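Local coordinates for protein particle-associated glycoside hydrolase (Acinetobacter phage Fri1, PDB 6C72) that probably degrades the capsular polysaccharide of Acinetobacter baumannii as a trimeric phage tailspike depolymerase, helping the phage enter its host, at residues 100-114 with 128-142. Numbering follows the deposited sequence.
Sequences ELLESDLIDQTTILQ and VQLPKGHIYAKAMAK. With ZN (zinc ion), chain Q; ZN (zinc ion), chain D.
Glu103 turns CG anti to the backbone N (chi1 -172°), which carries it to the Tyr136 hydroxyl and leaves CB over the ring of His134. Tyr136 CG stands anti to its carbonyl carbon (chi1 -65°), and the ring reaches the same loop. The contact lies at the N-terminal end of the parallel beta-helix of this tailspike. Here the loop and helix after strand 89-91 pack along strand 133-140. Glu103 CB is 3.6 Å from the His134 ring centroid, a CH-pi contact. Each residue also binds its own zinc ion. Glu103 holds one with both carboxylate oxygens, and His134 NE2 binds the other at 2.0 Å. Ser209 OG is hydrogen-bonded to Glu103 OE2, and His182 NE2 to His134 ND1, which helps to fix the ring's rotation. The Tyr136 hydroxyl donates to Glu103 O, in the carbonyl plane and on a lone pair (2.8 Å). Leu106 CD2 packs against Tyr136 CZ. Waters bridge the loop to the backbone of His134 and Tyr136. Gln109 N donates to Tyr136 O in a nearly straight hydrogen bond (2.8 Å, 176° at the hydrogen). Thr110 OG1 accepts from Lys138 N and donates to Asp108 OD1. Asp108 OD1 also accepts from Thr110 N, an Asx turn at the helix start. Leu113 CD1 packs on Leu130 CD2 and Val128 CG1, and CD2 on Ala139 CB. The Gln114 amide pairs with Met140: OE1 takes Met140 N at 2.6 Å, and NE2 gives to Met140 O at 3.1 Å.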
loop_
_atom_site.group_PDB
_atom_site.type_symbol
_atom_site.label_atom_id
_atom_site.label_comp_id
_atom_site.label_asym_id
_atom_site.label_seq_id
_atom_site.Cartn_x
_atom_site.Cartn_y
_atom_site.Cartn_z
ATOM N N GLU A 100 -21.755 37.312 3.271
ATOM C CA GLU A 100 -22.552 37.282 2.039
ATOM C C GLU A 100 -22.241 38.439 1.096
ATOM O O GLU A 100 -23.106 38.901 0.355
ATOM C CB GLU A 100 -24.043 37.251 2.352
ATOM C CG GLU A 100 -24.414 36.173 3.327
ATOM C CD GLU A 100 -25.533 35.303 2.805
ATOM O OE1 GLU A 100 -25.258 34.442 1.933
ATOM O OE2 GLU A 100 -26.693 35.495 3.251
ATOM N N LEU A 101 -21.004 38.916 1.105
ATOM C CA LEU A 101 -20.607 39.960 0.177
ATOM C C LEU A 101 -20.409 39.374 -1.217
ATOM O O LEU A 101 -20.091 38.196 -1.378
ATOM C CB LEU A 101 -19.331 40.636 0.681
ATOM C CG LEU A 101 -19.547 41.502 1.932
ATOM C CD1 LEU A 101 -18.260 42.175 2.396
ATOM C CD2 LEU A 101 -20.631 42.559 1.671
ATOM N N LEU A 102 -20.631 40.198 -2.234
ATOM C CA LEU A 102 -20.363 39.796 -3.606
ATOM C C LEU A 102 -18.905 40.072 -3.966
ATOM O O LEU A 102 -18.199 40.810 -3.276
ATOM C CB LEU A 102 -21.309 40.507 -4.569
ATOM C CG LEU A 102 -22.774 40.272 -4.204
ATOM C CD1 LEU A 102 -23.712 41.157 -5.021
ATOM C CD2 LEU A 102 -23.105 38.792 -4.373
ATOM N N GLU A 103 -18.458 39.478 -5.076
ATOM C CA GLU A 103 -17.083 39.706 -5.515
ATOM C C GLU A 103 -16.815 41.185 -5.771
ATOM O O GLU A 103 -15.672 41.639 -5.637
ATOM C CB GLU A 103 -16.773 38.891 -6.775
ATOM C CG GLU A 103 -15.297 38.934 -7.170
ATOM C CD GLU A 103 -14.922 37.937 -8.251
ATOM O OE1 GLU A 103 -15.795 37.557 -9.051
ATOM O OE2 GLU A 103 -13.756 37.506 -8.286
ATOM N N SER A 104 -17.852 41.959 -6.106
ATOM C CA SER A 104 -17.659 43.381 -6.364
ATOM C C SER A 104 -17.478 44.205 -5.090
ATOM O O SER A 104 -17.058 45.361 -5.184
ATOM C CB SER A 104 -18.844 43.948 -7.163
ATOM O OG SER A 104 -20.081 43.720 -6.510
ATOM N N ASP A 105 -17.730 43.633 -3.913
ATOM C CA ASP A 105 -17.486 44.321 -2.646
ATOM C C ASP A 105 -16.019 44.128 -2.295
ATOM O O ASP A 105 -15.645 43.189 -1.589
ATOM C CB ASP A 105 -18.389 43.769 -1.551
ATOM C CG ASP A 105 -19.865 43.962 -1.851
ATOM O OD1 ASP A 105 -20.288 45.098 -2.174
ATOM O OD2 ASP A 105 -20.609 42.956 -1.790
ATOM N N LEU A 106 -15.180 45.043 -2.776
ATOM C CA LEU A 106 -13.727 44.941 -2.627
ATOM C C LEU A 106 -13.343 45.514 -1.271
ATOM O O LEU A 106 -12.888 46.652 -1.144
ATOM C CB LEU A 106 -13.014 45.675 -3.749
ATOM C CG LEU A 106 -13.454 45.279 -5.147
ATOM C CD1 LEU A 106 -12.755 46.189 -6.131
ATOM C CD2 LEU A 106 -13.140 43.827 -5.423
ATOM N N ILE A 107 -13.561 44.714 -0.232
ATOM C CA ILE A 107 -13.385 45.157 1.146
ATOM C C ILE A 107 -12.292 44.309 1.783
ATOM O O ILE A 107 -12.429 43.081 1.880
ATOM C CB ILE A 107 -14.703 45.069 1.933
ATOM C CG1 ILE A 107 -15.686 46.128 1.417
ATOM C CG2 ILE A 107 -14.454 45.232 3.415
ATOM C CD1 ILE A 107 -17.127 45.872 1.792
ATOM N N ASP A 108 -11.206 44.959 2.211
ATOM C CA ASP A 108 -10.110 44.254 2.867
ATOM C C ASP A 108 -10.533 43.917 4.291
ATOM O O ASP A 108 -10.765 44.814 5.107
ATOM C CB ASP A 108 -8.837 45.109 2.836
ATOM C CG ASP A 108 -7.601 44.397 3.431
ATOM O OD1 ASP A 108 -7.672 43.234 3.870
ATOM O OD2 ASP A 108 -6.510 44.993 3.399
ATOM N N GLN A 109 -10.638 42.629 4.591
ATOM C CA GLN A 109 -10.991 42.175 5.930
ATOM C C GLN A 109 -9.851 41.354 6.527
ATOM O O GLN A 109 -10.075 40.497 7.388
ATOM C CB GLN A 109 -12.296 41.376 5.918
ATOM C CG GLN A 109 -13.409 42.022 5.069
ATOM C CD GLN A 109 -14.830 41.591 5.471
ATOM O OE1 GLN A 109 -15.361 42.021 6.503
ATOM N NE2 GLN A 109 -15.415 40.700 4.686
ATOM N N THR A 110 -8.624 41.609 6.059
ATOM C CA THR A 110 -7.464 40.834 6.492
ATOM C C THR A 110 -7.276 40.909 8.005
ATOM O O THR A 110 -7.096 39.883 8.673
ATOM C CB THR A 110 -6.218 41.333 5.756
ATOM O OG1 THR A 110 -6.339 41.020 4.360
ATOM C CG2 THR A 110 -4.942 40.696 6.319
ATOM N N THR A 111 -7.343 42.112 8.562
ATOM C CA THR A 111 -7.096 42.273 9.989
ATOM C C THR A 111 -8.103 41.490 10.824
ATOM O O THR A 111 -7.731 40.851 11.817
ATOM C CB THR A 111 -7.127 43.760 10.345
ATOM O OG1 THR A 111 -6.080 44.436 9.635
ATOM C CG2 THR A 111 -6.931 43.968 11.839
ATOM N N ILE A 112 -9.372 41.484 10.408
ATOM C CA ILE A 112 -10.405 40.803 11.185
ATOM C C ILE A 112 -10.173 39.301 11.185
ATOM O O ILE A 112 -10.213 38.659 12.244
ATOM C CB ILE A 112 -11.805 41.154 10.652
ATOM C CG1 ILE A 112 -12.145 42.616 10.971
ATOM C CG2 ILE A 112 -12.854 40.189 11.205
ATOM C CD1 ILE A 112 -13.365 43.097 10.246
ATOM N N LEU A 113 -9.928 38.716 10.003
ATOM C CA LEU A 113 -9.751 37.265 9.922
ATOM C C LEU A 113 -8.512 36.827 10.684
ATOM O O LEU A 113 -8.533 35.809 11.384
ATOM C CB LEU A 113 -9.666 36.803 8.464
ATOM C CG LEU A 113 -9.468 35.298 8.233
ATOM C CD1 LEU A 113 -10.528 34.486 8.959
ATOM C CD2 LEU A 113 -9.454 34.942 6.740
ATOM N N GLN A 114 -7.428 37.605 10.584
ATOM C CA GLN A 114 -6.207 37.271 11.306
ATOM C C GLN A 114 -6.442 37.303 12.806
ATOM O O GLN A 114 -5.850 36.516 13.551
ATOM C CB GLN A 114 -5.084 38.231 10.919
ATOM C CG GLN A 114 -3.718 37.752 11.385
ATOM C CD GLN A 114 -3.338 36.421 10.759
ATOM O OE1 GLN A 114 -3.212 36.311 9.538
ATOM N NE2 GLN A 114 -3.187 35.395 11.590
ATOM N N VAL A 128 -12.003 28.325 12.814
ATOM C CA VAL A 128 -12.546 29.622 12.434
ATOM C C VAL A 128 -13.508 29.373 11.285
ATOM O O VAL A 128 -13.095 28.950 10.194
ATOM C CB VAL A 128 -11.454 30.619 12.040
ATOM C CG1 VAL A 128 -12.110 31.841 11.424
ATOM C CG2 VAL A 128 -10.615 30.993 13.257
ATOM N N GLN A 129 -14.795 29.589 11.549
ATOM C CA GLN A 129 -15.848 29.380 10.564
ATOM C C GLN A 129 -16.014 30.644 9.733
ATOM O O GLN A 129 -16.148 31.745 10.285
ATOM C CB GLN A 129 -17.163 29.023 11.261
ATOM C CG GLN A 129 -18.331 28.802 10.325
ATOM C CD GLN A 129 -18.187 27.525 9.498
ATOM O OE1 GLN A 129 -17.902 26.445 10.035
ATOM N NE2 GLN A 129 -18.381 27.642 8.186
ATOM N N LEU A 130 -15.963 30.497 8.447
ATOM C CA LEU A 130 -16.272 31.611 7.567
ATOM C C LEU A 130 -17.707 31.495 7.082
ATOM O O LEU A 130 -18.220 30.388 6.924
ATOM C CB LEU A 130 -15.345 31.653 6.352
ATOM C CG LEU A 130 -13.868 31.797 6.686
ATOM C CD1 LEU A 130 -13.022 31.873 5.428
ATOM C CD2 LEU A 130 -13.650 33.012 7.590
ATOM N N PRO A 131 -18.405 32.596 6.863
ATOM C CA PRO A 131 -19.756 32.526 6.302
ATOM C C PRO A 131 -19.681 32.373 4.788
ATOM O O PRO A 131 -18.618 32.363 4.190
ATOM C CB PRO A 131 -20.355 33.880 6.691
ATOM C CG PRO A 131 -19.178 34.797 6.600
ATOM C CD PRO A 131 -17.986 33.989 7.096
ATOM N N LYS A 132 -20.842 32.300 4.164
ATOM C CA LYS A 132 -20.894 32.413 2.717
ATOM C C LYS A 132 -20.517 33.834 2.294
ATOM O O LYS A 132 -20.568 34.780 3.083
ATOM C CB LYS A 132 -22.292 32.065 2.203
ATOM C CG LYS A 132 -22.686 30.613 2.436
ATOM C CD LYS A 132 -23.924 30.252 1.668
ATOM C CE LYS A 132 -25.153 30.807 2.341
ATOM N NZ LYS A 132 -26.312 30.601 1.457
ATOM N N GLY A 133 -20.108 33.967 1.042
ATOM C CA GLY A 133 -19.778 35.249 0.455
ATOM C C GLY A 133 -18.346 35.283 -0.047
ATOM O O GLY A 133 -17.562 34.354 0.149
ATOM N N HIS A 134 -18.029 36.388 -0.725
ATOM C CA HIS A 134 -16.663 36.666 -1.151
ATOM C C HIS A 134 -15.955 37.423 -0.039
ATOM O O HIS A 134 -16.503 38.383 0.512
ATOM C CB HIS A 134 -16.634 37.462 -2.454
ATOM C CG HIS A 134 -17.063 36.667 -3.651
ATOM N ND1 HIS A 134 -16.170 36.124 -4.548
ATOM C CD2 HIS A 134 -18.295 36.287 -4.075
ATOM C CE1 HIS A 134 -16.832 35.472 -5.488
ATOM N NE2 HIS A 134 -18.122 35.548 -5.219
ATOM N N ILE A 135 -14.763 36.958 0.318
ATOM C CA ILE A 135 -13.989 37.508 1.420
ATOM C C ILE A 135 -12.595 37.820 0.897
ATOM O O ILE A 135 -11.882 36.913 0.447
ATOM C CB ILE A 135 -13.920 36.530 2.602
ATOM C CG1 ILE A 135 -15.332 36.156 3.053
ATOM C CG2 ILE A 135 -13.145 37.141 3.751
ATOM C CD1 ILE A 135 -15.375 35.042 4.062
ATOM N N TYR A 136 -12.205 39.090 0.952
ATOM C CA TYR A 136 -10.844 39.506 0.622
ATOM C C TYR A 136 -10.108 39.674 1.942
ATOM O O TYR A 136 -10.270 40.686 2.629
ATOM C CB TYR A 136 -10.833 40.794 -0.192
ATOM C CG TYR A 136 -11.457 40.678 -1.570
ATOM C CD1 TYR A 136 -10.684 40.349 -2.682
ATOM C CD2 TYR A 136 -12.814 40.925 -1.766
ATOM C CE1 TYR A 136 -11.240 40.260 -3.944
ATOM C CE2 TYR A 136 -13.381 40.829 -3.026
ATOM C CZ TYR A 136 -12.590 40.498 -4.112
ATOM O OH TYR A 136 -13.148 40.418 -5.369
ATOM N N ALA A 137 -9.294 38.682 2.291
ATOM C CA ALA A 137 -8.615 38.679 3.579
ATOM C C ALA A 137 -7.559 37.590 3.611
ATOM O O ALA A 137 -7.898 36.403 3.656
ATOM C CB ALA A 137 -9.611 38.457 4.717
ATOM N N LYS A 138 -6.285 37.967 3.620
ATOM C CA LYS A 138 -5.231 36.968 3.673
ATOM C C LYS A 138 -4.958 36.625 5.126
ATOM O O LYS A 138 -5.108 37.462 6.011
ATOM C CB LYS A 138 -3.958 37.439 2.964
ATOM C CG LYS A 138 -3.249 38.589 3.566
ATOM C CD LYS A 138 -2.017 38.921 2.733
ATOM C CE LYS A 138 -1.149 39.965 3.423
ATOM N NZ LYS A 138 0.188 40.093 2.761
ATOM N N ALA A 139 -4.631 35.370 5.372
ATOM C CA ALA A 139 -4.494 34.865 6.726
ATOM C C ALA A 139 -3.198 34.092 6.860
ATOM O O ALA A 139 -2.784 33.362 5.951
ATOM C CB ALA A 139 -5.672 33.970 7.122
ATOM N N MET A 140 -2.558 34.286 7.995
ATOM C CA MET A 140 -1.427 33.479 8.401
ATOM C C MET A 140 -1.979 32.367 9.285
ATOM O O MET A 140 -2.647 32.649 10.287
ATOM C CB MET A 140 -0.410 34.352 9.134
ATOM C CG MET A 140 0.906 33.717 9.449
ATOM S SD MET A 140 2.091 34.918 10.138
ATOM C CE MET A 140 1.939 36.247 8.945
ATOM N N ALA A 141 -1.780 31.115 8.868
ATOM C CA ALA A 141 -2.237 29.985 9.665
ATOM C C ALA A 141 -1.488 29.930 10.997
ATOM O O ALA A 141 -0.323 30.339 11.109
ATOM C CB ALA A 141 -2.045 28.673 8.897
ATOM N N LYS A 142 -2.177 29.433 12.017
ATOM C CA LYS A 142 -1.601 29.234 13.335
ATOM C C LYS A 142 -1.895 27.805 13.777
ATOM O O LYS A 142 -2.859 27.188 13.328
ATOM C CB LYS A 142 -2.160 30.258 14.335
ATOM C CG LYS A 142 -1.898 31.714 13.941
ATOM C CD LYS A 142 -0.411 31.955 13.681
ATOM C CE LYS A 142 -0.143 33.251 12.914
ATOM N NZ LYS A 142 -0.266 34.464 13.784
HETATM ZN ZN ZN Q . -14.245 36.440 -10.186
HETATM ZN ZN ZN D . -19.666 34.854 -6.270
HETATM O O HOH W 1 -18.736 37.710 2.452
HETATM O O HOH W 2 -15.880 40.817 -0.035
HETATM O O HOH W 3 -13.988 41.095 1.840
HETATM O O HOH W 4 -2.862 38.001 7.600
HETATM O O HOH W 5 -20.753 36.026 -7.713
HETATM O O HOH W 6 -18.581 33.306 -7.930
HETATM O O HOH W 7 -21.172 34.554 -4.998
HETATM O O HOH W 8 -12.522 35.437 -10.338
#